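Local coordinates for alanine racemase (Corynebacterium glutamicum, PDB 2DY3), which belongs to a family of pyridoxal-5'-phosphate-binding proteins that join an N-terminal TIM-type barrel to a separate C-terminal domain, at residues V152-T157 with C191-V196; W137-S142 with L183-L189; A56-L62 with Q75-I81; N95-I101 with R118-K122; F88-I92 with A108-A114. One frame throughout, in Å; residues are numbered along the deposited sequence.

Contact 1: residues V152-T157 with C191-V196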
# COMPACT_ATOMS: atom_id res chain seq x y z
N VAL B 152 25.22 -22.86 14.01
CA VAL B 152 25.21 -21.42 14.10
C VAL B 152 26.19 -20.92 13.04
O VAL B 152 27.40 -21.03 13.21
CB VAL B 152 25.66 -20.94 15.49
CG1 VAL B 152 25.75 -19.43 15.53
CG2 VAL B 152 24.67 -21.44 16.54
N THR B 153 25.66 -20.38 11.95
CA THR B 153 26.49 -19.89 10.86
C THR B 153 27.17 -18.57 11.18
O THR B 153 28.13 -18.18 10.50
CB THR B 153 25.67 -19.70 9.58
OG1 THR B 153 26.55 -19.35 8.51
CG2 THR B 153 24.63 -18.60 9.78
N GLY B 154 26.67 -17.88 12.20
CA GLY B 154 27.25 -16.61 12.60
C GLY B 154 26.24 -15.76 13.36
O GLY B 154 25.21 -16.26 13.81
N MET B 155 26.56 -14.48 13.53
CA MET B 155 25.66 -13.55 14.21
C MET B 155 25.66 -12.22 13.46
O MET B 155 26.56 -11.92 12.67
CB MET B 155 26.07 -13.33 15.67
CG MET B 155 27.50 -12.89 15.90
SD MET B 155 27.76 -12.37 17.62
CE MET B 155 27.57 -13.91 18.48
N PHE B 156 24.64 -11.42 13.70
CA PHE B 156 24.53 -10.14 13.03
C PHE B 156 23.76 -9.18 13.92
O PHE B 156 23.05 -9.60 14.83
CB PHE B 156 23.79 -10.30 11.70
CG PHE B 156 22.33 -10.64 11.85
CD1 PHE B 156 21.95 -11.89 12.32
CD2 PHE B 156 21.35 -9.72 11.54
CE1 PHE B 156 20.60 -12.20 12.47
CE2 PHE B 156 20.02 -10.02 11.69
CZ PHE B 156 19.64 -11.27 12.15
N THR B 157 23.92 -7.89 13.65
CA THR B 157 23.20 -6.89 14.39
C THR B 157 22.78 -5.89 13.34
O THR B 157 23.37 -5.82 12.26
CB THR B 157 24.06 -6.22 15.48
OG1 THR B 157 23.21 -5.61 16.45
CG2 THR B 157 24.97 -5.15 14.87
N CYS B 191 30.83 -19.15 14.61
CA CYS B 191 30.26 -17.94 14.03
C CYS B 191 31.12 -17.49 12.85
O CYS B 191 31.64 -16.38 12.83
CB CYS B 191 30.19 -16.82 15.08
SG CYS B 191 29.03 -17.11 16.43
N PRO B 192 31.27 -18.37 11.84
CA PRO B 192 32.05 -18.17 10.61
C PRO B 192 31.70 -16.95 9.78
O PRO B 192 32.59 -16.27 9.25
CB PRO B 192 31.79 -19.45 9.83
CG PRO B 192 31.44 -20.44 10.87
CD PRO B 192 30.59 -19.67 11.81
N VAL B 193 30.41 -16.67 9.64
CA VAL B 193 29.97 -15.55 8.82
C VAL B 193 29.10 -14.56 9.58
O VAL B 193 27.97 -14.87 9.95
CB VAL B 193 29.21 -16.07 7.58
CG1 VAL B 193 28.83 -14.92 6.67
CG2 VAL B 193 30.09 -17.08 6.83
N ASN B 194 29.65 -13.37 9.81
CA ASN B 194 28.93 -12.35 10.54
C ASN B 194 28.72 -11.12 9.67
O ASN B 194 29.46 -10.89 8.71
CB ASN B 194 29.71 -11.98 11.81
CG ASN B 194 30.06 -13.19 12.66
OD1 ASN B 194 29.18 -13.94 13.09
ND2 ASN B 194 31.36 -13.40 12.90
N HIS B 195 27.71 -10.33 10.01
CA HIS B 195 27.40 -9.12 9.26
C HIS B 195 26.65 -8.07 10.07
O HIS B 195 25.90 -8.39 10.99
CB HIS B 195 26.60 -9.48 8.01
CG HIS B 195 25.53 -10.51 8.23
ND1 HIS B 195 24.20 -10.20 8.35
CD2 HIS B 195 25.60 -11.87 8.31
CE1 HIS B 195 23.49 -11.30 8.47
NE2 HIS B 195 24.32 -12.33 8.45
N VAL B 196 26.88 -6.80 9.73
CA VAL B 196 26.24 -5.68 10.41
C VAL B 196 25.88 -4.56 9.44
O VAL B 196 25.00 -3.76 9.71
CB VAL B 196 27.17 -5.08 11.50
CG1 VAL B 196 27.54 -6.14 12.53
CG2 VAL B 196 28.42 -4.50 10.85
O HOH W 1 29.07 -21.36 15.00
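Along the edge of barrel strand 150-156 the extended chain C191-V196 runs roughly parallel to it. At one end V193 N donates to T153 O at 2.9 Å. At the other, two weak backbone bonds, H195 N to M155 O and T157 N to H195 O, flank a single bridge between F156 and H195. Between them a side chain does the pairing. N194 folds its amide back beside its own backbone N (chi1 -53°), and OD1 accepts M155 N at 2.7 Å in the carbonyl plane. N194 ND2 adds a weak bond to C191 O, so the OD1 end carries the firmer hold. G154 CA is close to V193 O, at 3.3 Å. F156 CB lies over one face of the H195 ring, 3.6 Å from its centroid. The two rings are nearly parallel but slid apart, with centroids 5.2 Å from each other. F156 extends to within about 5 Å of pyridoxal-5'-phosphate. The buried M155 amide is thus satisfied by a side chain where regular strand pairing lapses.

Contact 2: residues W137-S142 with L183-L189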
# COMPACT_ATOMS: atom_id res chain seq x y z
N TRP B 137 22.83 -13.44 26.30
CA TRP B 137 23.88 -14.05 25.48
C TRP B 137 24.43 -15.36 26.05
O TRP B 137 24.48 -16.37 25.35
CB TRP B 137 25.04 -13.08 25.26
CG TRP B 137 24.66 -11.83 24.54
CD1 TRP B 137 23.54 -11.63 23.79
CD2 TRP B 137 25.43 -10.63 24.45
NE1 TRP B 137 23.57 -10.37 23.24
CE2 TRP B 137 24.72 -9.73 23.63
CE3 TRP B 137 26.66 -10.22 24.99
CZ2 TRP B 137 25.18 -8.45 23.34
CZ3 TRP B 137 27.12 -8.94 24.70
CH2 TRP B 137 26.38 -8.08 23.88
N GLU B 138 24.84 -15.32 27.31
CA GLU B 138 25.39 -16.50 27.98
C GLU B 138 24.53 -17.74 27.80
O GLU B 138 24.99 -18.76 27.29
CB GLU B 138 25.56 -16.23 29.48
CG GLU B 138 26.69 -15.28 29.82
CD GLU B 138 28.06 -15.86 29.51
OE1 GLU B 138 29.07 -15.20 29.83
OE2 GLU B 138 28.11 -16.98 28.96
N GLY B 139 23.28 -17.65 28.25
CA GLY B 139 22.36 -18.77 28.15
C GLY B 139 22.12 -19.26 26.74
O GLY B 139 22.19 -20.47 26.48
N VAL B 140 21.85 -18.34 25.83
CA VAL B 140 21.59 -18.67 24.44
C VAL B 140 22.77 -19.34 23.73
O VAL B 140 22.59 -20.34 23.02
CB VAL B 140 21.17 -17.42 23.63
CG1 VAL B 140 21.14 -17.75 22.14
CG2 VAL B 140 19.79 -16.93 24.09
N PHE B 141 23.97 -18.80 23.89
CA PHE B 141 25.13 -19.40 23.23
C PHE B 141 25.35 -20.80 23.80
O PHE B 141 25.64 -21.75 23.07
CB PHE B 141 26.40 -18.56 23.43
CG PHE B 141 26.30 -17.15 22.89
CD1 PHE B 141 25.34 -16.81 21.95
CD2 PHE B 141 27.18 -16.17 23.32
CE1 PHE B 141 25.27 -15.52 21.44
CE2 PHE B 141 27.12 -14.87 22.82
CZ PHE B 141 26.16 -14.55 21.88
N SER B 142 25.20 -20.93 25.11
CA SER B 142 25.39 -22.22 25.77
C SER B 142 24.39 -23.25 25.26
O SER B 142 24.74 -24.39 24.97
CB SER B 142 25.25 -22.08 27.28
OG SER B 142 25.38 -23.33 27.92
N LEU B 183 32.20 -13.89 23.18
CA LEU B 183 31.54 -14.73 24.17
C LEU B 183 31.00 -16.00 23.49
O LEU B 183 31.05 -17.09 24.05
CB LEU B 183 30.39 -13.97 24.82
CG LEU B 183 30.00 -14.26 26.27
CD1 LEU B 183 28.58 -13.76 26.50
CD2 LEU B 183 30.08 -15.74 26.56
N ALA B 184 30.49 -15.83 22.28
CA ALA B 184 29.93 -16.95 21.52
C ALA B 184 31.01 -17.97 21.15
O ALA B 184 30.81 -19.18 21.31
CB ALA B 184 29.24 -16.44 20.26
N ARG B 185 32.15 -17.48 20.66
CA ARG B 185 33.24 -18.36 20.28
C ARG B 185 33.86 -19.00 21.52
O ARG B 185 34.35 -20.12 21.48
CB ARG B 185 34.29 -17.58 19.48
CG ARG B 185 33.82 -17.30 18.06
CD ARG B 185 34.61 -16.21 17.34
NE ARG B 185 34.19 -16.14 15.95
CZ ARG B 185 34.54 -15.18 15.10
NH1 ARG B 185 35.32 -14.18 15.49
NH2 ARG B 185 34.11 -15.23 13.84
N LYS B 186 33.83 -18.28 22.63
CA LYS B 186 34.36 -18.80 23.87
C LYS B 186 33.50 -20.00 24.27
O LYS B 186 33.95 -20.90 24.98
CB LYS B 186 34.31 -17.73 24.96
CG LYS B 186 35.32 -17.91 26.07
CD LYS B 186 35.40 -16.65 26.93
CE LYS B 186 36.60 -16.70 27.88
NZ LYS B 186 37.89 -16.83 27.14
N HIS B 187 32.25 -20.00 23.79
CA HIS B 187 31.31 -21.08 24.08
C HIS B 187 31.37 -22.19 23.04
O HIS B 187 30.62 -23.16 23.12
CB HIS B 187 29.88 -20.54 24.14
CG HIS B 187 29.48 -20.04 25.50
ND1 HIS B 187 29.17 -20.89 26.54
CD2 HIS B 187 29.38 -18.78 25.99
CE1 HIS B 187 28.90 -20.17 27.62
NE2 HIS B 187 29.02 -18.89 27.31
N GLY B 188 32.26 -22.06 22.07
CA GLY B 188 32.38 -23.08 21.05
C GLY B 188 31.62 -22.80 19.77
O GLY B 188 31.57 -23.65 18.88
N LEU B 189 31.02 -21.61 19.67
CA LEU B 189 30.29 -21.26 18.45
C LEU B 189 31.24 -20.50 17.53
O LEU B 189 31.56 -19.34 17.79
CB LEU B 189 29.06 -20.40 18.76
CG LEU B 189 27.90 -21.03 19.53
CD1 LEU B 189 26.83 -19.96 19.76
CD2 LEU B 189 27.31 -22.20 18.75
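F141 of helix 134-146 wedges against L183 and A184 of helix 169-186, in the helical layer outside the TIM-type barrel. A184 CB sits over one face of the F141 ring, 3.7 Å from its centroid. L183 CB lies in plane at the ring edge, 3.9 Å from F141 CE2. The opposite face is backed by W137 O of the same helix. A polar link runs beside this core. H187 NE2 donates to E138 OE2 at 2.7 Å, with an angle of 162°. The carboxylate lies close to the imidazole plane but is turned 75° against it. E138 reaches there by a bend at chi2 (-67°), and the methyls of L183 pack on its carboxylate. Further out, a Schellman motif ends helix 169-186. G188 takes a positive phi, and L189 N returns to A184 O at 2.9 Å. H187 N reaches the same oxygen from the opposite face of its plane. This turn delivers L189 to the contact, where L189 CD1 stops 4.0 Å from F141 CB.

Contact 3: residues A56-L62 with Q75-I81. With PLP (pyridoxal-5'-phosphate), chain F.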
# COMPACT_ATOMS: atom_id res chain seq x y z
N ALA B 56 23.85 -14.24 -1.22
CA ALA B 56 22.74 -14.62 -0.36
C ALA B 56 21.64 -13.57 -0.41
O ALA B 56 21.81 -12.51 -1.02
CB ALA B 56 23.24 -14.79 1.07
N PHE B 57 20.52 -13.86 0.24
CA PHE B 57 19.39 -12.94 0.29
C PHE B 57 18.84 -12.83 1.70
O PHE B 57 18.85 -13.80 2.46
CB PHE B 57 18.28 -13.42 -0.65
CG PHE B 57 18.60 -13.25 -2.11
CD1 PHE B 57 18.38 -12.05 -2.75
CD2 PHE B 57 19.15 -14.30 -2.83
CE1 PHE B 57 18.70 -11.88 -4.09
CE2 PHE B 57 19.48 -14.15 -4.17
CZ PHE B 57 19.25 -12.94 -4.80
N GLY B 58 18.38 -11.64 2.05
CA GLY B 58 17.82 -11.43 3.37
C GLY B 58 16.39 -10.93 3.26
O GLY B 58 16.09 -10.04 2.45
N VAL B 59 15.50 -11.51 4.06
CA VAL B 59 14.11 -11.07 4.08
C VAL B 59 13.65 -11.01 5.52
O VAL B 59 14.33 -11.50 6.43
CB VAL B 59 13.15 -12.01 3.30
CG1 VAL B 59 13.43 -11.94 1.81
CG2 VAL B 59 13.27 -13.44 3.82
N ALA B 60 12.49 -10.40 5.72
CA ALA B 60 11.93 -10.28 7.06
C ALA B 60 11.17 -11.51 7.51
O ALA B 60 11.49 -12.10 8.55
CB ALA B 60 11.02 -9.07 7.15
N THR B 61 10.18 -11.92 6.72
CA THR B 61 9.33 -13.03 7.12
C THR B 61 9.57 -14.40 6.50
O THR B 61 10.26 -14.56 5.50
CB THR B 61 7.84 -12.67 6.89
OG1 THR B 61 7.56 -12.63 5.48
CG2 THR B 61 7.52 -11.31 7.50
N LEU B 62 8.96 -15.40 7.14
CA LEU B 62 9.02 -16.79 6.73
C LEU B 62 8.43 -16.89 5.33
O LEU B 62 8.99 -17.54 4.45
CB LEU B 62 8.17 -17.63 7.68
CG LEU B 62 8.78 -18.54 8.75
CD1 LEU B 62 10.19 -18.11 9.13
CD2 LEU B 62 7.84 -18.55 9.95
N GLN B 75 20.41 -19.51 -3.60
CA GLN B 75 21.42 -18.95 -2.70
C GLN B 75 20.96 -19.03 -1.24
O GLN B 75 19.79 -19.28 -0.95
CB GLN B 75 21.70 -17.47 -3.03
CG GLN B 75 22.51 -17.20 -4.29
CD GLN B 75 21.81 -17.63 -5.56
OE1 GLN B 75 20.59 -17.55 -5.67
NE2 GLN B 75 22.59 -18.07 -6.55
N GLU B 76 21.91 -18.80 -0.34
CA GLU B 76 21.65 -18.78 1.10
C GLU B 76 20.56 -17.72 1.34
O GLU B 76 20.62 -16.63 0.77
CB GLU B 76 22.94 -18.39 1.81
CG GLU B 76 22.88 -18.30 3.31
CD GLU B 76 24.20 -17.84 3.90
OE1 GLU B 76 25.25 -18.40 3.49
OE2 GLU B 76 24.21 -16.94 4.77
N VAL B 77 19.57 -18.04 2.17
CA VAL B 77 18.49 -17.12 2.48
C VAL B 77 18.31 -16.97 4.00
O VAL B 77 18.21 -17.96 4.71
CB VAL B 77 17.14 -17.59 1.87
CG1 VAL B 77 15.99 -16.68 2.35
CG2 VAL B 77 17.22 -17.55 0.34
N LEU B 78 18.27 -15.72 4.47
CA LEU B 78 18.10 -15.44 5.90
C LEU B 78 16.77 -14.72 6.17
O LEU B 78 16.40 -13.79 5.46
CB LEU B 78 19.25 -14.58 6.41
CG LEU B 78 19.21 -14.14 7.88
CD1 LEU B 78 19.20 -15.34 8.83
CD2 LEU B 78 20.42 -13.27 8.16
N CYS B 79 16.08 -15.16 7.21
CA CYS B 79 14.79 -14.60 7.62
C CYS B 79 14.91 -14.16 9.09
O CYS B 79 15.39 -14.92 9.93
CB CYS B 79 13.73 -15.70 7.41
SG CYS B 79 12.30 -15.71 8.46
N TRP B 80 14.50 -12.94 9.41
CA TRP B 80 14.64 -12.49 10.79
C TRP B 80 13.40 -12.07 11.58
O TRP B 80 13.52 -11.63 12.72
CB TRP B 80 15.71 -11.39 10.88
CG TRP B 80 15.54 -10.28 9.88
CD1 TRP B 80 14.64 -9.26 9.94
CD2 TRP B 80 16.25 -10.13 8.65
NE1 TRP B 80 14.75 -8.48 8.82
CE2 TRP B 80 15.73 -8.99 8.01
CE3 TRP B 80 17.28 -10.84 8.03
CZ2 TRP B 80 16.19 -8.54 6.78
CZ3 TRP B 80 17.74 -10.40 6.80
CH2 TRP B 80 17.20 -9.26 6.19
N ILE B 81 12.22 -12.20 10.99
CA ILE B 81 10.99 -11.85 11.70
C ILE B 81 9.99 -13.00 11.63
O ILE B 81 9.28 -13.17 10.64
CB ILE B 81 10.32 -10.56 11.14
CG1 ILE B 81 11.25 -9.36 11.32
CG2 ILE B 81 9.03 -10.28 11.88
CD1 ILE B 81 10.66 -8.04 10.84
N1 PLP F . 19.23 -5.72 7.47
C2 PLP F . 18.03 -5.81 8.18
C2A PLP F . 17.97 -6.65 9.44
C3 PLP F . 16.90 -5.10 7.70
O3 PLP F . 15.71 -5.16 8.38
C4 PLP F . 17.01 -4.32 6.50
C4A PLP F . 15.82 -3.49 5.95
C5 PLP F . 18.28 -4.26 5.82
C6 PLP F . 19.36 -4.97 6.32
C5A PLP F . 18.49 -3.45 4.58
O4P PLP F . 18.81 -2.10 4.91
P PLP F . 19.10 -0.91 3.85
O1P PLP F . 17.98 -0.82 2.92
O2P PLP F . 19.21 0.26 4.73
O3P PLP F . 20.36 -1.33 3.20
O HOH W 2 7.42 -14.77 9.89
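The W80 indole is sandwiched between backbone and pyridoxal-5'-phosphate. V59 O lies over the centre of one face, 3.1 Å above the plane, and A60 CA sits on the same face toward the rim. On the opposite face is the methyl C2A of pyridoxal-5'-phosphate, 3.5 Å above the plane and also toward the rim. L78 CG meets the indole in plane at its edge. W80 CG stands between its own backbone N and carbonyl carbon (chi1 50°), which folds the ring back across the neighbouring strand. The far corner, W80 CH2, comes within 3.5 Å of G58 C, where no side chain intervenes. The F57 ring has Q75 OE1 in plane at its edge, with the amide turned 74° against it. The two strands pair in parallel, with F57 on the face that also carries V59, V77 and C79. F57 N donates to E76 O, L78 N to F57 O and V59 N to L78 O, each at 2.8 Å. The first strand turns a corner at A60, and T61 then N-caps helix 62-70. R355 of the second subunit packs on A60 and T61. Strand 56-59, helix 62-70 and strand 76-81 form a beta-alpha-beta unit as in TIM barrels, and W80 at its C-terminal end belongs to the pyridoxal-5'-phosphate pocket.

Contact 4: residues N95-I101 with R118-K122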
# COMPACT_ATOMS: atom_id res chain seq x y z
N ASN B 95 15.43 -25.15 3.51
CA ASN B 95 16.79 -24.64 3.63
C ASN B 95 16.84 -23.13 3.82
O ASN B 95 17.64 -22.43 3.21
CB ASN B 95 17.62 -25.04 2.40
CG ASN B 95 19.08 -24.62 2.51
OD1 ASN B 95 19.71 -24.79 3.56
ND2 ASN B 95 19.63 -24.07 1.43
N ILE B 96 15.96 -22.63 4.68
CA ILE B 96 15.92 -21.21 4.99
C ILE B 96 16.57 -21.00 6.35
O ILE B 96 16.21 -21.65 7.33
CB ILE B 96 14.46 -20.69 5.04
CG1 ILE B 96 13.84 -20.74 3.64
CG2 ILE B 96 14.43 -19.26 5.60
CD1 ILE B 96 12.35 -20.50 3.61
N ASP B 97 17.57 -20.12 6.41
CA ASP B 97 18.23 -19.83 7.67
C ASP B 97 17.30 -18.98 8.53
O ASP B 97 16.63 -18.08 8.03
CB ASP B 97 19.54 -19.06 7.44
CG ASP B 97 20.60 -19.88 6.74
OD1 ASP B 97 21.78 -19.49 6.81
OD2 ASP B 97 20.27 -20.91 6.13
N LEU B 98 17.25 -19.28 9.83
CA LEU B 98 16.40 -18.54 10.74
C LEU B 98 17.24 -17.80 11.76
O LEU B 98 18.21 -18.35 12.30
CB LEU B 98 15.45 -19.49 11.49
CG LEU B 98 14.40 -20.24 10.68
CD1 LEU B 98 13.65 -21.20 11.60
CD2 LEU B 98 13.44 -19.24 10.03
N ALA B 99 16.89 -16.55 12.02
CA ALA B 99 17.61 -15.76 13.01
C ALA B 99 17.10 -16.10 14.41
O ALA B 99 15.90 -16.31 14.61
CB ALA B 99 17.40 -14.27 12.74
N VAL B 100 18.01 -16.17 15.37
CA VAL B 100 17.63 -16.42 16.75
C VAL B 100 17.46 -15.00 17.31
O VAL B 100 18.45 -14.30 17.50
CB VAL B 100 18.75 -17.15 17.53
CG1 VAL B 100 18.25 -17.51 18.93
CG2 VAL B 100 19.19 -18.39 16.78
N ILE B 101 16.22 -14.58 17.55
CA ILE B 101 15.99 -13.22 18.04
C ILE B 101 15.63 -13.09 19.52
O ILE B 101 15.56 -11.99 20.05
CB ILE B 101 14.91 -12.50 17.18
CG1 ILE B 101 13.53 -13.05 17.51
CG2 ILE B 101 15.20 -12.69 15.70
CD1 ILE B 101 12.41 -12.30 16.81
N ARG B 118 20.17 -24.43 10.10
CA ARG B 118 21.06 -23.28 9.99
C ARG B 118 20.41 -22.07 10.66
O ARG B 118 19.28 -21.68 10.33
CB ARG B 118 21.35 -22.95 8.51
CG ARG B 118 22.43 -23.83 7.86
CD ARG B 118 22.46 -23.67 6.34
NE ARG B 118 22.74 -22.30 5.92
CZ ARG B 118 23.96 -21.75 5.91
NH1 ARG B 118 25.02 -22.45 6.29
NH2 ARG B 118 24.10 -20.49 5.53
N VAL B 119 21.12 -21.47 11.61
CA VAL B 119 20.62 -20.30 12.31
C VAL B 119 21.67 -19.19 12.37
O VAL B 119 22.87 -19.44 12.25
CB VAL B 119 20.20 -20.64 13.77
CG1 VAL B 119 19.14 -21.72 13.79
CG2 VAL B 119 21.41 -21.08 14.57
N SER B 120 21.19 -17.97 12.55
CA SER B 120 22.07 -16.82 12.67
C SER B 120 21.56 -16.08 13.90
O SER B 120 20.37 -15.78 13.99
CB SER B 120 21.99 -15.94 11.43
OG SER B 120 22.81 -14.79 11.58
N ILE B 121 22.44 -15.80 14.85
CA ILE B 121 22.00 -15.13 16.06
C ILE B 121 21.87 -13.62 15.87
O ILE B 121 22.84 -12.94 15.56
CB ILE B 121 22.98 -15.37 17.24
CG1 ILE B 121 23.29 -16.86 17.37
CG2 ILE B 121 22.34 -14.89 18.53
CD1 ILE B 121 24.36 -17.16 18.41
N LYS B 122 20.65 -13.12 16.05
CA LYS B 122 20.41 -11.69 15.94
C LYS B 122 20.78 -11.11 17.29
O LYS B 122 20.22 -11.50 18.32
CB LYS B 122 18.94 -11.39 15.63
CG LYS B 122 18.63 -9.90 15.62
CD LYS B 122 17.22 -9.62 15.12
CE LYS B 122 16.84 -8.16 15.34
NZ LYS B 122 17.73 -7.25 14.61
O HOH W 3 16.93 -22.85 9.40
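D97 and R118 form a salt bridge at the start of two parallel barrel strands. R118 NE donates to D97 OD2 at 2.8 Å, on the syn side of the carboxylate. R118 NH2 reaches D97 OD1 at the same 2.8 Å, but this bond is bent to 117° and weak. The two planes are 53° apart, so the grip is twisted rather than flat. A bend at chi3 (60°) turns the guanidinium toward the D97 carboxylate. R118 NH2 also bridges to E76, on strand 76-81 beyond strand 97-100. The backbone bonds follow in register: L98 N to R118 O at 3.2 Å, S120 N to L98 O, V100 N to S120 O, and K122 N to V100 O at 2.9 Å. A99 CA adds a CH...O contact to S120 O. The apolar part lies on the face carrying L98, V100, V119 and I121, where V100 CG2 meets V119 CB at 3.9 Å. Near the other end I101 CG2 lies against K122 CD at 3.7 Å. The R118 charge probably favours the ionised form of the buried D97, and it also offsets the charge of E76 close by.

Contact 5: residues F88-I92 with A108-A114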
# COMPACT_ATOMS: atom_id res chain seq x y z
N PHE B 88 7.65 -22.45 11.44
CA PHE B 88 9.02 -22.16 11.05
C PHE B 88 9.70 -23.41 10.53
O PHE B 88 10.65 -23.33 9.76
CB PHE B 88 9.80 -21.55 12.23
CG PHE B 88 9.92 -22.46 13.41
CD1 PHE B 88 10.96 -23.37 13.50
CD2 PHE B 88 9.00 -22.41 14.45
CE1 PHE B 88 11.10 -24.20 14.60
CE2 PHE B 88 9.13 -23.24 15.55
CZ PHE B 88 10.18 -24.14 15.62
N ARG B 89 9.20 -24.57 10.95
CA ARG B 89 9.75 -25.85 10.52
C ARG B 89 9.63 -25.95 9.01
O ARG B 89 10.49 -26.53 8.34
CB ARG B 89 8.98 -27.02 11.17
CG ARG B 89 9.35 -28.40 10.63
CD ARG B 89 10.85 -28.67 10.74
NE ARG B 89 11.24 -29.90 10.06
CZ ARG B 89 11.11 -31.12 10.57
NH1 ARG B 89 10.61 -31.29 11.79
NH2 ARG B 89 11.49 -32.18 9.86
N ALA B 90 8.57 -25.37 8.46
CA ALA B 90 8.34 -25.37 7.02
C ALA B 90 9.48 -24.64 6.32
O ALA B 90 9.86 -24.99 5.20
CB ALA B 90 7.01 -24.70 6.70
N ALA B 91 10.02 -23.62 6.99
CA ALA B 91 11.12 -22.85 6.41
C ALA B 91 12.40 -23.67 6.48
O ALA B 91 13.15 -23.76 5.50
CB ALA B 91 11.29 -21.54 7.17
N ILE B 92 12.65 -24.27 7.64
CA ILE B 92 13.82 -25.11 7.82
C ILE B 92 13.86 -26.17 6.72
O ILE B 92 14.91 -26.42 6.13
CB ILE B 92 13.79 -25.84 9.18
CG1 ILE B 92 13.84 -24.82 10.32
CG2 ILE B 92 14.98 -26.79 9.28
CD1 ILE B 92 13.73 -25.44 11.71
N ALA B 108 12.79 -23.04 20.80
CA ALA B 108 11.95 -23.70 19.81
C ALA B 108 12.79 -24.42 18.76
O ALA B 108 12.40 -25.48 18.27
CB ALA B 108 11.04 -22.67 19.13
N LEU B 109 13.94 -23.85 18.43
CA LEU B 109 14.83 -24.45 17.44
C LEU B 109 15.53 -25.69 17.97
O LEU B 109 15.60 -26.71 17.29
CB LEU B 109 15.86 -23.42 16.97
CG LEU B 109 15.26 -22.26 16.17
CD1 LEU B 109 16.27 -21.15 16.01
CD2 LEU B 109 14.78 -22.77 14.82
N ILE B 110 16.05 -25.59 19.19
CA ILE B 110 16.74 -26.71 19.82
C ILE B 110 15.80 -27.88 20.03
O ILE B 110 16.21 -29.04 19.93
CB ILE B 110 17.32 -26.29 21.19
CG1 ILE B 110 18.47 -25.30 20.99
CG2 ILE B 110 17.81 -27.52 21.94
CD1 ILE B 110 18.95 -24.68 22.29
N GLU B 111 14.54 -27.58 20.30
CA GLU B 111 13.56 -28.64 20.53
C GLU B 111 12.93 -29.14 19.23
O GLU B 111 12.00 -29.95 19.27
CB GLU B 111 12.49 -28.16 21.50
CG GLU B 111 13.04 -27.90 22.91
CD GLU B 111 12.01 -27.28 23.84
OE1 GLU B 111 12.33 -27.09 25.03
OE2 GLU B 111 10.89 -26.98 23.38
N THR B 112 13.43 -28.66 18.10
CA THR B 112 12.92 -29.09 16.79
C THR B 112 13.74 -30.27 16.28
O THR B 112 14.97 -30.19 16.20
CB THR B 112 13.03 -27.97 15.74
OG1 THR B 112 12.11 -26.92 16.05
CG2 THR B 112 12.71 -28.54 14.35
N ASP B 113 13.05 -31.35 15.92
CA ASP B 113 13.74 -32.54 15.42
C ASP B 113 13.90 -32.52 13.91
O ASP B 113 13.09 -33.09 13.17
CB ASP B 113 13.00 -33.81 15.85
CG ASP B 113 13.70 -35.08 15.39
OD1 ASP B 113 14.76 -34.98 14.73
OD2 ASP B 113 13.20 -36.18 15.69
N ALA B 114 14.95 -31.84 13.46
CA ALA B 114 15.29 -31.73 12.05
C ALA B 114 16.77 -32.04 11.97
O ALA B 114 17.52 -31.75 12.90
CB ALA B 114 15.01 -30.32 11.54
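T112 OG1 donates to A108 O at 2.7 Å and also meets the F88 ring of the facing helix. The hydroxyl oxygen lies in the plane of the F88 ring at its edge, 3.2 Å from CE1. A chi1 of 62° aims the F88 ring at the end of helix 103-110. F88 CZ touches A108 CB at 3.9 Å, and F88 CE1 touches L109 CD2 at 4.0 Å. I92 and T112 reach toward each other tip to tip, I92 CD1 to T112 CG2 at 4.2 Å. I92 CG2 also packs on A114 CB. A114 CB covers one face of the R89 guanidinium, 4.0 Å above the plane and over its centre. R89 NE has its salt bridge with D93 of its own helical region. The contact joins helix 88-92 to the last turn of helix 103-110 and the chain leading to strand 117-122. Beneath it, L98 of strand 97-100 packs on F88, I92 and L109, while I117 of strand 117-122 meets I92 and T112.

How the contacts relate
All five contacts lie in the N-terminal barrel domain. Contact 3 comes first along the chain. Contacts 5 and 4 then interlace, as do contacts 2 and 1 after them. Contacts 3, 4 and 1 follow one another across the parallel sheet, through strands 56-59, 76-81, 97-100, 117-122 and 150-156. The centre of contact 4 is about 9 Å from the centres of contacts 3 and 1. Contacts 5 and 2 belong to the outer helices. Their centres are about 20 Å apart and they do not touch, but each packs on the side chains of contact 4. The barrel wall thus links the outer helical layer to the pyridoxal-5'-phosphate pocket, which contact 3 lines directly through W80.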